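Local coordinates for putative exported protein (Bordetella pertussis Tohama I, PDB 2PFZ) that binds pyroglutamic acid in the periplasm as the solute receptor of a tripartite ATP-independent (TRAP) transport system, probably handing it on for uptake, at residues T20-D25 and L113-A118; E72-E77 and K285-D290; D89-L94 and R238-S243; Q96-F101 and L205-V210. All blocks are in the same frame, centred on the assembly; numbering follows the deposited sequence.

Interaction 1 (T20-D25 and L113-A118); sequences TQFVKD and LLYSVA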
loop_
_atom_site.group_PDB
_atom_site.type_symbol
_atom_site.label_atom_id
_atom_site.label_comp_id
_atom_site.label_asym_id
_atom_site.label_seq_id
_atom_site.Cartn_x
_atom_site.Cartn_y
_atom_site.Cartn_z
ATOM N N THR A 20 11.928 -2.923 10.502
ATOM C CA THR A 20 12.769 -3.480 11.572
ATOM C C THR A 20 14.257 -3.295 11.236
ATOM O O THR A 20 15.046 -2.843 12.081
ATOM C CB THR A 20 12.377 -4.945 11.880
ATOM O OG1 THR A 20 11.034 -4.971 12.379
ATOM C CG2 THR A 20 13.291 -5.568 12.943
ATOM N N GLN A 21 14.630 -3.594 9.998
ATOM C CA GLN A 21 16.002 -3.329 9.534
ATOM C C GLN A 21 16.305 -1.834 9.469
ATOM O O GLN A 21 17.420 -1.407 9.787
ATOM C CB GLN A 21 16.269 -3.987 8.178
ATOM C CG GLN A 21 17.753 -3.989 7.760
ATOM C CD GLN A 21 18.691 -4.511 8.847
ATOM O OE1 GLN A 21 19.561 -3.781 9.336
ATOM N NE2 GLN A 21 18.511 -5.765 9.240
ATOM N N PHE A 22 15.314 -1.050 9.041
ATOM C CA PHE A 22 15.416 0.406 8.973
ATOM C C PHE A 22 15.766 0.987 10.337
ATOM O O PHE A 22 16.689 1.801 10.437
ATOM C CB PHE A 22 14.095 0.994 8.460
ATOM C CG PHE A 22 13.944 2.479 8.679
ATOM C CD1 PHE A 22 14.723 3.384 7.983
ATOM C CD2 PHE A 22 12.980 2.968 9.569
ATOM C CE1 PHE A 22 14.585 4.753 8.177
ATOM C CE2 PHE A 22 12.846 4.347 9.800
ATOM C CZ PHE A 22 13.639 5.237 9.091
ATOM N N VAL A 23 15.055 0.568 11.388
ATOM C CA VAL A 23 15.300 1.171 12.700
ATOM C C VAL A 23 16.718 0.807 13.182
ATOM O O VAL A 23 17.398 1.640 13.791
ATOM C CB VAL A 23 14.181 0.885 13.768
ATOM C CG1 VAL A 23 12.856 1.453 13.359
ATOM C CG2 VAL A 23 14.036 -0.594 14.041
ATOM N N LYS A 24 17.156 -0.423 12.890
ATOM C CA LYS A 24 18.539 -0.858 13.114
ATOM C C LYS A 24 19.560 -0.018 12.334
ATOM O O LYS A 24 20.610 0.310 12.865
ATOM C CB LYS A 24 18.717 -2.342 12.753
ATOM C CG LYS A 24 17.907 -3.313 13.607
ATOM C CD LYS A 24 18.186 -4.745 13.230
ATOM C CE LYS A 24 17.283 -5.692 14.033
ATOM N NZ LYS A 24 17.425 -7.123 13.625
ATOM N N ASP A 25 19.261 0.324 11.078
ATOM C CA ASP A 25 20.132 1.189 10.277
ATOM C C ASP A 25 20.217 2.610 10.843
ATOM O O ASP A 25 21.283 3.215 10.833
ATOM C CB ASP A 25 19.677 1.248 8.810
ATOM C CG ASP A 25 19.908 -0.065 8.050
ATOM O OD1 ASP A 25 20.505 -1.020 8.611
ATOM O OD2 ASP A 25 19.465 -0.145 6.877
ATOM N N LEU A 113 8.364 13.126 3.241
ATOM C CA LEU A 113 8.354 11.747 2.737
ATOM C C LEU A 113 9.737 11.147 2.900
ATOM O O LEU A 113 10.701 11.580 2.248
ATOM C CB LEU A 113 7.941 11.703 1.271
ATOM C CG LEU A 113 7.983 10.335 0.562
ATOM C CD1 LEU A 113 7.069 9.312 1.246
ATOM C CD2 LEU A 113 7.622 10.501 -0.913
ATOM N N LEU A 114 9.850 10.141 3.745
ATOM C CA LEU A 114 11.158 9.528 3.958
ATOM C C LEU A 114 11.449 8.468 2.902
ATOM O O LEU A 114 12.481 8.503 2.255
ATOM C CB LEU A 114 11.318 8.993 5.390
ATOM C CG LEU A 114 12.736 8.484 5.707
ATOM C CD1 LEU A 114 13.738 9.642 5.731
ATOM C CD2 LEU A 114 12.780 7.755 6.999
ATOM N N TYR A 115 10.550 7.515 2.746
ATOM C CA TYR A 115 10.653 6.547 1.669
ATOM C C TYR A 115 9.299 5.906 1.412
ATOM O O TYR A 115 8.407 6.018 2.238
ATOM C CB TYR A 115 11.710 5.516 1.969
ATOM C CG TYR A 115 11.387 4.502 3.040
ATOM C CD1 TYR A 115 11.754 4.722 4.376
ATOM C CD2 TYR A 115 10.763 3.281 2.713
ATOM C CE1 TYR A 115 11.507 3.767 5.351
ATOM C CE2 TYR A 115 10.522 2.308 3.694
ATOM C CZ TYR A 115 10.893 2.572 5.010
ATOM O OH TYR A 115 10.656 1.628 5.993
ATOM N N SER A 116 9.147 5.282 0.245
ATOM C CA SER A 116 7.872 4.676 -0.135
ATOM C C SER A 116 8.150 3.339 -0.816
ATOM O O SER A 116 9.065 3.257 -1.649
ATOM C CB SER A 116 7.103 5.602 -1.087
ATOM O OG SER A 116 5.791 5.104 -1.418
ATOM N N VAL A 117 7.418 2.288 -0.421
ATOM C CA VAL A 117 7.597 1.005 -1.078
ATOM C C VAL A 117 6.303 0.351 -1.517
ATOM O O VAL A 117 5.297 0.452 -0.846
ATOM C CB VAL A 117 8.626 0.007 -0.410
ATOM C CG1 VAL A 117 9.414 0.574 0.819
ATOM C CG2 VAL A 117 8.105 -1.408 -0.237
ATOM N N ALA A 118 6.354 -0.290 -2.678
ATOM C CA ALA A 118 5.164 -0.912 -3.249
ATOM C C ALA A 118 4.882 -2.253 -2.600
ATOM O O ALA A 118 5.786 -3.057 -2.414
ATOM C CB ALA A 118 5.339 -1.108 -4.759
#
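Phe22, on helix 14-30, presents its ring to Leu114 and Tyr115 of strand 111-118, and the contact is carried by these three side chains. The phenyl CG lies anti to the backbone N (chi1 165°), which carries the ring straight out from the helix to the strand. Leu114 meets it from the opposite direction with one branch, CD2, which stands 3.4 Å from Phe22 CZ and 3.7 Å from Phe22 CE1. Tyr115 arrives obliquely and gives its edge: CE1 sits over the centre of one Phe22 face, 4.2 Å from Phe22 CD1, in an edge-to-face stack with centroids 5.5 Å apart and planes at 60°. A chi1 of 72° turns its ring to bring CE1 there.

Two consecutive strand residues can reach the same ring because Leu114 and Tyr115 form a classic beta bulge, both facing Val210 of the neighbouring strand; a regular strand would send them to opposite sides. Ile36 of strand 35-39 packs on Phe22, and Ala235 of helix 222-256 on Tyr115. No hydrogen bond crosses between the two segments, so their cohesion here rests on dispersion and on the weak electrostatics of an aromatic C-H edge set against a pi face.

Interaction 2 (E72-E77 and K285-D290); sequences EDPVYE and KKAGAD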
loop_
_atom_site.group_PDB
_atom_site.type_symbol
_atom_site.label_atom_id
_atom_site.label_comp_id
_atom_site.label_asym_id
_atom_site.label_seq_id
_atom_site.Cartn_x
_atom_site.Cartn_y
_atom_site.Cartn_z
ATOM N N GLU A 72 -8.785 12.652 0.753
ATOM C CA GLU A 72 -8.265 13.923 1.252
ATOM C C GLU A 72 -7.671 14.744 0.108
ATOM O O GLU A 72 -7.822 15.962 0.063
ATOM C CB GLU A 72 -7.216 13.691 2.328
ATOM C CG GLU A 72 -7.726 13.193 3.683
ATOM C CD GLU A 72 -6.585 13.082 4.657
ATOM O OE1 GLU A 72 -5.525 13.671 4.351
ATOM O OE2 GLU A 72 -6.737 12.433 5.713
ATOM N N ASP A 73 -7.000 14.068 -0.816
ATOM C CA ASP A 73 -6.366 14.726 -1.955
ATOM C C ASP A 73 -6.102 13.694 -3.045
ATOM O O ASP A 73 -5.623 12.611 -2.728
ATOM C CB ASP A 73 -5.036 15.353 -1.517
ATOM C CG ASP A 73 -4.423 16.229 -2.598
ATOM O OD1 ASP A 73 -3.851 15.673 -3.551
ATOM O OD2 ASP A 73 -4.535 17.470 -2.494
ATOM N N PRO A 74 -6.362 14.038 -4.330
ATOM C CA PRO A 74 -6.129 13.114 -5.452
ATOM C C PRO A 74 -4.703 12.518 -5.532
ATOM O O PRO A 74 -4.536 11.417 -6.059
ATOM C CB PRO A 74 -6.440 13.962 -6.706
ATOM C CG PRO A 74 -7.164 15.160 -6.240
ATOM C CD PRO A 74 -6.933 15.332 -4.775
ATOM N N VAL A 75 -3.678 13.199 -4.999
ATOM C CA VAL A 75 -2.318 12.668 -5.126
ATOM C C VAL A 75 -2.206 11.300 -4.459
ATOM O O VAL A 75 -1.403 10.489 -4.891
ATOM C CB VAL A 75 -1.227 13.623 -4.528
ATOM C CG1 VAL A 75 -1.305 13.640 -3.015
ATOM C CG2 VAL A 75 0.205 13.195 -4.997
ATOM N N TYR A 76 -3.041 11.048 -3.451
ATOM C CA TYR A 76 -3.008 9.813 -2.662
ATOM C C TYR A 76 -3.637 8.614 -3.375
ATOM O O TYR A 76 -3.336 7.469 -3.037
ATOM C CB TYR A 76 -3.710 10.026 -1.320
ATOM C CG TYR A 76 -2.865 10.839 -0.396
ATOM C CD1 TYR A 76 -1.631 10.335 0.070
ATOM C CD2 TYR A 76 -3.252 12.120 -0.011
ATOM C CE1 TYR A 76 -0.816 11.099 0.902
ATOM C CE2 TYR A 76 -2.437 12.901 0.840
ATOM C CZ TYR A 76 -1.225 12.381 1.282
ATOM O OH TYR A 76 -0.392 13.112 2.119
ATOM N N GLU A 77 -4.486 8.901 -4.359
ATOM C CA GLU A 77 -5.275 7.876 -5.069
ATOM C C GLU A 77 -4.502 7.168 -6.176
ATOM O O GLU A 77 -4.810 6.008 -6.506
ATOM C CB GLU A 77 -6.567 8.483 -5.633
ATOM C CG GLU A 77 -7.478 7.462 -6.342
ATOM C CD GLU A 77 -8.819 8.020 -6.786
ATOM O OE1 GLU A 77 -9.117 9.198 -6.518
ATOM O OE2 GLU A 77 -9.588 7.257 -7.415
ATOM N N LYS A 285 -10.214 14.499 -13.578
ATOM C CA LYS A 285 -11.202 15.539 -13.272
ATOM C C LYS A 285 -11.089 16.090 -11.850
ATOM O O LYS A 285 -11.150 17.309 -11.660
ATOM C CB LYS A 285 -12.624 15.038 -13.567
ATOM C CG LYS A 285 -12.940 15.022 -15.057
ATOM C CD LYS A 285 -14.298 14.395 -15.329
ATOM C CE LYS A 285 -14.492 14.161 -16.822
ATOM N NZ LYS A 285 -15.617 13.214 -17.032
ATOM N N LYS A 286 -10.896 15.213 -10.859
ATOM C CA LYS A 286 -10.679 15.670 -9.491
ATOM C C LYS A 286 -9.357 16.408 -9.356
ATOM O O LYS A 286 -9.250 17.365 -8.595
ATOM C CB LYS A 286 -10.625 14.511 -8.492
ATOM C CG LYS A 286 -11.816 13.588 -8.446
ATOM C CD LYS A 286 -11.591 12.575 -7.338
ATOM C CE LYS A 286 -11.761 11.155 -7.854
ATOM N NZ LYS A 286 -11.568 10.176 -6.744
ATOM N N ALA A 287 -8.337 15.927 -10.058
ATOM C CA ALA A 287 -6.974 16.348 -9.788
ATOM C C ALA A 287 -6.559 17.598 -10.551
ATOM O O ALA A 287 -5.653 18.309 -10.111
ATOM C CB ALA A 287 -5.992 15.209 -10.056
ATOM N N GLY A 288 -7.218 17.861 -11.676
ATOM C CA GLY A 288 -6.955 19.076 -12.460
ATOM C C GLY A 288 -5.560 19.057 -13.042
ATOM O O GLY A 288 -5.034 17.990 -13.387
ATOM N N ALA A 289 -4.949 20.235 -13.151
ATOM C CA ALA A 289 -3.645 20.333 -13.789
ATOM C C ALA A 289 -2.550 19.448 -13.175
ATOM O O ALA A 289 -1.721 18.902 -13.901
ATOM C CB ALA A 289 -3.209 21.799 -13.927
ATOM N N ASP A 290 -2.550 19.295 -11.849
ATOM C CA ASP A 290 -1.534 18.451 -11.178
ATOM C C ASP A 290 -1.662 16.996 -11.607
ATOM O O ASP A 290 -0.657 16.298 -11.778
ATOM C CB ASP A 290 -1.668 18.501 -9.659
ATOM C CG ASP A 290 -1.268 19.835 -9.070
ATOM O OD1 ASP A 290 -0.835 20.770 -9.819
ATOM O OD2 ASP A 290 -1.430 19.949 -7.839
#
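This is a partly buried, mixed contact, an apolar patch beside a salt bridge, joining the loop between strand 61-65 and helix 88-107 to the junction of helices 266-287 and 289-299. Pro74 supplies the apolar half. Its CB lies 3.6 Å from Ala287 CB, and its CG rests 3.7 Å from Ala287 CA, so the CB-CG side of Pro74 lies against the last turn of helix 266-287, where the chains approach most closely.

Pro74 follows the aspartate of an Asx turn. Asp73 OD1, through its anti lone pair, accepts the N-H of Val75 at 2.9 Å in a nearly straight bond (171°), and the backbone bond from Tyr76 N to Asp73 O tightens the same bend. On the other side of the contact helix 266-287 gives way at Gly288, which has positive phi and occupies the N-cap position of helix 289-299. Trp283, one turn before Ala287, adds a bond from its NE1 to the carbonyl O of Pro74.

Glu77 and Lys286 form the polar half, their chains crossing at about a right angle. Fully extended, with its first torsion trans, the glutamate brings OE1 to Lys286, whose chain bends at chi3 to bring its ammonium group to the loop. Lys286 NZ donates to the syn lone pair of Glu77 OE1 at 2.6 Å, whereas Glu77 OE2 is 3.6 Å from the same nitrogen. The Glu77 side chain lies about 14 Å from the bound pyroglutamic acid, away from the binding site.

Interaction 3 (D89-L94 and R238-S243); sequences DASFKL and RGWKLS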
loop_
_atom_site.group_PDB
_atom_site.type_symbol
_atom_site.label_atom_id
_atom_site.label_comp_id
_atom_site.label_asym_id
_atom_site.label_seq_id
_atom_site.Cartn_x
_atom_site.Cartn_y
_atom_site.Cartn_z
ATOM N N ASP A 89 8.327 -2.348 -12.368
ATOM C CA ASP A 89 8.986 -1.252 -13.079
ATOM C C ASP A 89 8.029 -0.098 -13.360
ATOM O O ASP A 89 8.354 1.085 -13.132
ATOM C CB ASP A 89 9.613 -1.759 -14.386
ATOM C CG ASP A 89 10.240 -0.643 -15.197
ATOM O OD1 ASP A 89 11.199 -0.026 -14.706
ATOM O OD2 ASP A 89 9.762 -0.396 -16.321
ATOM N N ALA A 90 6.845 -0.423 -13.867
ATOM C CA ALA A 90 5.855 0.635 -14.117
ATOM C C ALA A 90 5.471 1.303 -12.811
ATOM O O ALA A 90 5.296 2.528 -12.746
ATOM C CB ALA A 90 4.625 0.061 -14.818
ATOM N N SER A 91 5.355 0.513 -11.747
ATOM C CA SER A 91 5.011 1.058 -10.432
ATOM C C SER A 91 6.099 2.021 -9.928
ATOM O O SER A 91 5.781 3.101 -9.416
ATOM C CB SER A 91 4.849 -0.064 -9.401
ATOM O OG SER A 91 4.587 0.484 -8.100
ATOM N N PHE A 92 7.366 1.622 -10.043
ATOM C CA PHE A 92 8.449 2.544 -9.650
ATOM C C PHE A 92 8.443 3.840 -10.488
ATOM O O PHE A 92 8.655 4.957 -9.998
ATOM C CB PHE A 92 9.817 1.868 -9.722
ATOM C CG PHE A 92 10.880 2.642 -8.995
ATOM C CD1 PHE A 92 10.975 2.558 -7.615
ATOM C CD2 PHE A 92 11.732 3.486 -9.683
ATOM C CE1 PHE A 92 11.915 3.296 -6.921
ATOM C CE2 PHE A 92 12.686 4.224 -9.005
ATOM C CZ PHE A 92 12.780 4.124 -7.623
ATOM N N LYS A 93 8.222 3.714 -11.775
ATOM C CA LYS A 93 8.111 4.911 -12.616
ATOM C C LYS A 93 6.906 5.780 -12.273
ATOM O O LYS A 93 6.999 7.014 -12.279
ATOM C CB LYS A 93 8.103 4.500 -14.080
ATOM C CG LYS A 93 9.453 3.919 -14.464
ATOM C CD LYS A 93 9.525 3.339 -15.839
ATOM C CE LYS A 93 11.021 3.176 -16.184
ATOM N NZ LYS A 93 11.371 1.933 -16.913
ATOM N N LEU A 94 5.781 5.151 -11.933
ATOM C CA LEU A 94 4.607 5.917 -11.498
ATOM C C LEU A 94 4.947 6.668 -10.234
ATOM O O LEU A 94 4.615 7.829 -10.085
ATOM C CB LEU A 94 3.395 5.004 -11.250
ATOM C CG LEU A 94 2.082 5.731 -10.892
ATOM C CD1 LEU A 94 1.646 6.714 -12.009
ATOM C CD2 LEU A 94 0.983 4.679 -10.625
ATOM N N ARG A 238 15.862 -1.667 -0.235
ATOM C CA ARG A 238 15.619 -2.986 0.335
ATOM C C ARG A 238 14.139 -3.368 0.247
ATOM O O ARG A 238 13.824 -4.524 0.009
ATOM C CB ARG A 238 16.086 -3.040 1.796
ATOM C CG ARG A 238 15.945 -4.412 2.493
ATOM C CD ARG A 238 16.241 -4.334 3.995
ATOM N NE ARG A 238 17.295 -3.395 4.293
ATOM C CZ ARG A 238 17.187 -2.250 4.978
ATOM N NH1 ARG A 238 16.033 -1.802 5.511
ATOM N NH2 ARG A 238 18.292 -1.545 5.119
ATOM N N GLY A 239 13.243 -2.406 0.481
ATOM C CA GLY A 239 11.794 -2.678 0.522
ATOM C C GLY A 239 11.263 -3.072 -0.854
ATOM O O GLY A 239 10.490 -4.040 -0.988
ATOM N N TRP A 240 11.678 -2.338 -1.882
ATOM C CA TRP A 240 11.264 -2.698 -3.250
ATOM C C TRP A 240 11.825 -4.071 -3.619
ATOM O O TRP A 240 11.132 -4.890 -4.241
ATOM C CB TRP A 240 11.708 -1.636 -4.266
ATOM C CG TRP A 240 10.821 -0.437 -4.253
ATOM C CD1 TRP A 240 10.856 0.613 -3.363
ATOM C CD2 TRP A 240 9.756 -0.156 -5.168
ATOM N NE1 TRP A 240 9.873 1.525 -3.672
ATOM C CE2 TRP A 240 9.179 1.073 -4.774
ATOM C CE3 TRP A 240 9.241 -0.820 -6.296
ATOM C CZ2 TRP A 240 8.095 1.647 -5.457
ATOM C CZ3 TRP A 240 8.149 -0.244 -6.976
ATOM C CH2 TRP A 240 7.600 0.969 -6.563
ATOM N N LYS A 241 13.082 -4.296 -3.232
ATOM C CA LYS A 241 13.763 -5.577 -3.413
ATOM C C LYS A 241 12.989 -6.735 -2.785
ATOM O O LYS A 241 12.674 -7.726 -3.466
ATOM C CB LYS A 241 15.198 -5.488 -2.847
ATOM C CG LYS A 241 16.055 -6.754 -2.980
ATOM C CD LYS A 241 17.351 -6.614 -2.140
ATOM C CE LYS A 241 18.184 -7.922 -2.121
ATOM N NZ LYS A 241 18.396 -8.530 -3.479
ATOM N N LEU A 242 12.665 -6.613 -1.498
ATOM C CA LEU A 242 12.000 -7.706 -0.774
ATOM C C LEU A 242 10.558 -7.916 -1.245
ATOM O O LEU A 242 10.069 -9.047 -1.262
ATOM C CB LEU A 242 12.059 -7.498 0.742
ATOM C CG LEU A 242 13.391 -7.784 1.497
ATOM C CD1 LEU A 242 14.741 -7.293 0.815
ATOM C CD2 LEU A 242 13.290 -7.241 2.924
ATOM N N SER A 243 9.901 -6.834 -1.659
ATOM C CA SER A 243 8.531 -6.921 -2.131
ATOM C C SER A 243 8.475 -7.795 -3.381
ATOM O O SER A 243 7.691 -8.742 -3.449
ATOM C CB SER A 243 7.989 -5.525 -2.450
ATOM O OG SER A 243 6.600 -5.608 -2.773
#
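Trp240 reaches from helix 222-256 to Ser91 and Phe92 of helix 88-107, packing helix against helix in this periplasmic solute-binding fold of the DctP family. Within the two segments the contact is made by side chains, the nearest CA atoms, those of Phe92 and Trp240, being 8.7 Å apart.

The aromatic part is an edge-to-face stack. Phe92 turns its edge to the Trp240 face, the ring centroids 5.0 Å apart and the planes almost perpendicular at 84°. Phe92 CD1 does the touching, poised over the centre of the indole and 3.7 Å from Trp240 CE2; a chi1 of -165° swings the phenyl ring into that place. Phe92 CB, set by the backbone position, adds an off-centre CH-pi contact, 4.3 Å from the centroid of the six-membered ring.

Charge pairing stays within one helix, outside the contact: Lys93 NZ bridges to Asp89 OD2 one turn back, at 2.9 Å through the syn lone pair.

Polar groups frame the indole at both ends. Its NE1 is bonded to Ser116 O on strand 111-118, which would hinder rotation of the ring system, and Ala118 of that strand packs on Trp240 as well as on Ser91. At the far rim of the indole, Ser91 OG lies near the ring plane, 3.4 Å from Trp240 CH2.

Interaction 4 (Q96-F101 and L205-V210); sequences QAQKPF and LPKNAV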
loop_
_atom_site.group_PDB
_atom_site.type_symbol
_atom_site.label_atom_id
_atom_site.label_comp_id
_atom_site.label_asym_id
_atom_site.label_seq_id
_atom_site.Cartn_x
_atom_site.Cartn_y
_atom_site.Cartn_z
ATOM N N GLN A 96 7.963 7.675 -9.193
ATOM C CA GLN A 96 8.866 8.797 -9.499
ATOM C C GLN A 96 8.135 10.011 -10.064
ATOM O O GLN A 96 8.445 11.145 -9.702
ATOM C CB GLN A 96 9.984 8.333 -10.437
ATOM C CG GLN A 96 10.951 7.320 -9.794
ATOM C CD GLN A 96 11.488 7.758 -8.429
ATOM O OE1 GLN A 96 11.133 7.196 -7.394
ATOM N NE2 GLN A 96 12.360 8.739 -8.427
ATOM N N ALA A 97 7.132 9.759 -10.911
ATOM C CA ALA A 97 6.235 10.792 -11.441
ATOM C C ALA A 97 5.398 11.475 -10.323
ATOM O O ALA A 97 5.200 12.715 -10.309
ATOM C CB ALA A 97 5.318 10.163 -12.472
ATOM N N GLN A 98 4.937 10.664 -9.377
ATOM C CA GLN A 98 4.071 11.135 -8.278
ATOM C C GLN A 98 4.829 11.875 -7.187
ATOM O O GLN A 98 4.290 12.764 -6.516
ATOM C CB GLN A 98 3.421 9.909 -7.624
ATOM C CG GLN A 98 2.473 10.154 -6.464
ATOM C CD GLN A 98 2.047 8.834 -5.794
ATOM O OE1 GLN A 98 2.814 7.871 -5.771
ATOM N NE2 GLN A 98 0.827 8.800 -5.239
ATOM N N LYS A 99 6.076 11.469 -7.000
ATOM C CA LYS A 99 6.831 11.802 -5.789
ATOM C C LYS A 99 6.905 13.313 -5.514
ATOM O O LYS A 99 6.638 13.733 -4.395
ATOM C CB LYS A 99 8.231 11.194 -5.866
ATOM C CG LYS A 99 8.948 11.174 -4.524
ATOM C CD LYS A 99 10.340 10.588 -4.611
ATOM C CE LYS A 99 10.948 10.441 -3.201
ATOM N NZ LYS A 99 12.323 9.825 -3.206
ATOM N N PRO A 100 7.253 14.134 -6.523
ATOM C CA PRO A 100 7.355 15.577 -6.224
ATOM C C PRO A 100 6.039 16.191 -5.723
ATOM O O PRO A 100 6.032 17.077 -4.849
ATOM C CB PRO A 100 7.778 16.199 -7.571
ATOM C CG PRO A 100 8.348 15.049 -8.368
ATOM C CD PRO A 100 7.583 13.843 -7.937
ATOM N N PHE A 101 4.930 15.713 -6.263
ATOM C CA PHE A 101 3.615 16.169 -5.836
ATOM C C PHE A 101 3.207 15.644 -4.449
ATOM O O PHE A 101 2.529 16.351 -3.705
ATOM C CB PHE A 101 2.570 15.833 -6.896
ATOM C CG PHE A 101 2.787 16.559 -8.196
ATOM C CD1 PHE A 101 2.154 17.777 -8.439
ATOM C CD2 PHE A 101 3.652 16.044 -9.163
ATOM C CE1 PHE A 101 2.378 18.475 -9.627
ATOM C CE2 PHE A 101 3.874 16.742 -10.362
ATOM C CZ PHE A 101 3.216 17.950 -10.585
ATOM N N LEU A 205 -0.203 -1.685 -7.849
ATOM C CA LEU A 205 0.750 -1.936 -6.790
ATOM C C LEU A 205 0.686 -0.740 -5.829
ATOM O O LEU A 205 1.348 0.274 -6.039
ATOM C CB LEU A 205 2.191 -2.162 -7.298
ATOM C CG LEU A 205 2.590 -3.459 -8.035
ATOM C CD1 LEU A 205 2.068 -3.420 -9.471
ATOM C CD2 LEU A 205 4.111 -3.672 -8.057
ATOM N N PRO A 206 -0.086 -0.884 -4.754
ATOM C CA PRO A 206 -0.269 0.280 -3.900
ATOM C C PRO A 206 0.959 0.429 -3.010
ATOM O O PRO A 206 1.551 -0.568 -2.607
ATOM C CB PRO A 206 -1.492 -0.108 -3.060
ATOM C CG PRO A 206 -1.424 -1.597 -2.939
ATOM C CD PRO A 206 -0.683 -2.104 -4.180
ATOM N N LYS A 207 1.338 1.661 -2.687
ATOM C CA LYS A 207 2.537 1.864 -1.852
ATOM C C LYS A 207 2.191 2.241 -0.424
ATOM O O LYS A 207 1.188 2.908 -0.177
ATOM C CB LYS A 207 3.442 2.949 -2.452
ATOM C CG LYS A 207 3.935 2.654 -3.896
ATOM C CD LYS A 207 4.998 3.674 -4.396
ATOM C CE LYS A 207 4.433 5.085 -4.442
ATOM N NZ LYS A 207 3.176 5.149 -5.261
ATOM N N ASN A 208 3.034 1.803 0.502
ATOM C CA ASN A 208 3.145 2.452 1.820
ATOM C C ASN A 208 4.155 3.580 1.744
ATOM O O ASN A 208 4.987 3.611 0.828
ATOM C CB ASN A 208 3.541 1.424 2.883
ATOM C CG ASN A 208 2.411 0.475 3.206
ATOM O OD1 ASN A 208 1.294 0.632 2.706
ATOM N ND2 ASN A 208 2.687 -0.520 4.035
ATOM N N ALA A 209 4.094 4.504 2.699
ATOM C CA ALA A 209 5.045 5.589 2.768
ATOM C C ALA A 209 5.376 5.798 4.225
ATOM O O ALA A 209 4.493 5.768 5.097
ATOM C CB ALA A 209 4.454 6.885 2.198
ATOM N N VAL A 210 6.654 6.037 4.483
ATOM C CA VAL A 210 7.069 6.406 5.828
ATOM C C VAL A 210 7.215 7.928 5.841
ATOM O O VAL A 210 8.000 8.489 5.070
ATOM C CB VAL A 210 8.365 5.698 6.220
ATOM C CG1 VAL A 210 8.904 6.255 7.554
ATOM C CG2 VAL A 210 8.105 4.185 6.317
#
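Helix 88-107 and strand 207-213 stand well apart where Gln98 and Lys207 bridge them: the CA atoms of these two residues, the nearest pair, are 11.4 Å from each other. Residues 96-101 are helical but kinked, the N atoms of Pro100 and Phe101 making no bond to the preceding turn. Residues 205-210 run through Leu205 and Pro206 into the strand, which begins at Lys207.

Between the two, Gln98 and Lys207 approach from opposite directions. Gln98 is stretched out, whereas the lysine folds at its far end (chi3 -62°, chi4 -55°), swinging NZ round to the amide. Lys207 NZ donates to Gln98 OE1 at 2.8 Å, in the carbonyl plane with a C=O...donor angle of 148°; Lys207 CE follows at 3.5 Å from the same Gln98 OE1.

The strand is the central one of a three-stranded antiparallel sheet, between 61-65 and 111-118, and Pro206 just before it touches the bound pyroglutamic acid. Lys207 itself keeps its side chain about 9 Å from that ligand, pointing to the helix.

Both polar ends are buried and doubly engaged. The ammonium group finds its stronger partner in Asp79, a salt bridge that probably stabilises its charge. The amide's other end, Gln98 NE2, donates to Val75 O in the loop leading to the helix, which fixes the flip of the amide and presents OE1 to the lysine.

From the N terminus, interaction 1 closes first, bringing helix 14-30 to strand 111-118. Interaction 2 starts within that span, at 72-77, and closes only at 285-290, so the two cross; its long loop encloses interactions 3 and 4. Both of these use helix 88-107, with interaction 4 (96-101 to 205-210) lying within the span of interaction 3 (89-94 to 238-243), and each crosses interaction 1. Direct bonds join neighbours: Asp25 to Arg238 links interactions 1 and 3, strand pairing of 111-118 with 207-213 links 1 and 4, and Val75 to Gln98 links 2 and 4. Helix 88-107 is tied to the three-stranded sheet and helix 222-256, and through loop 72-77 to the C-terminal helices.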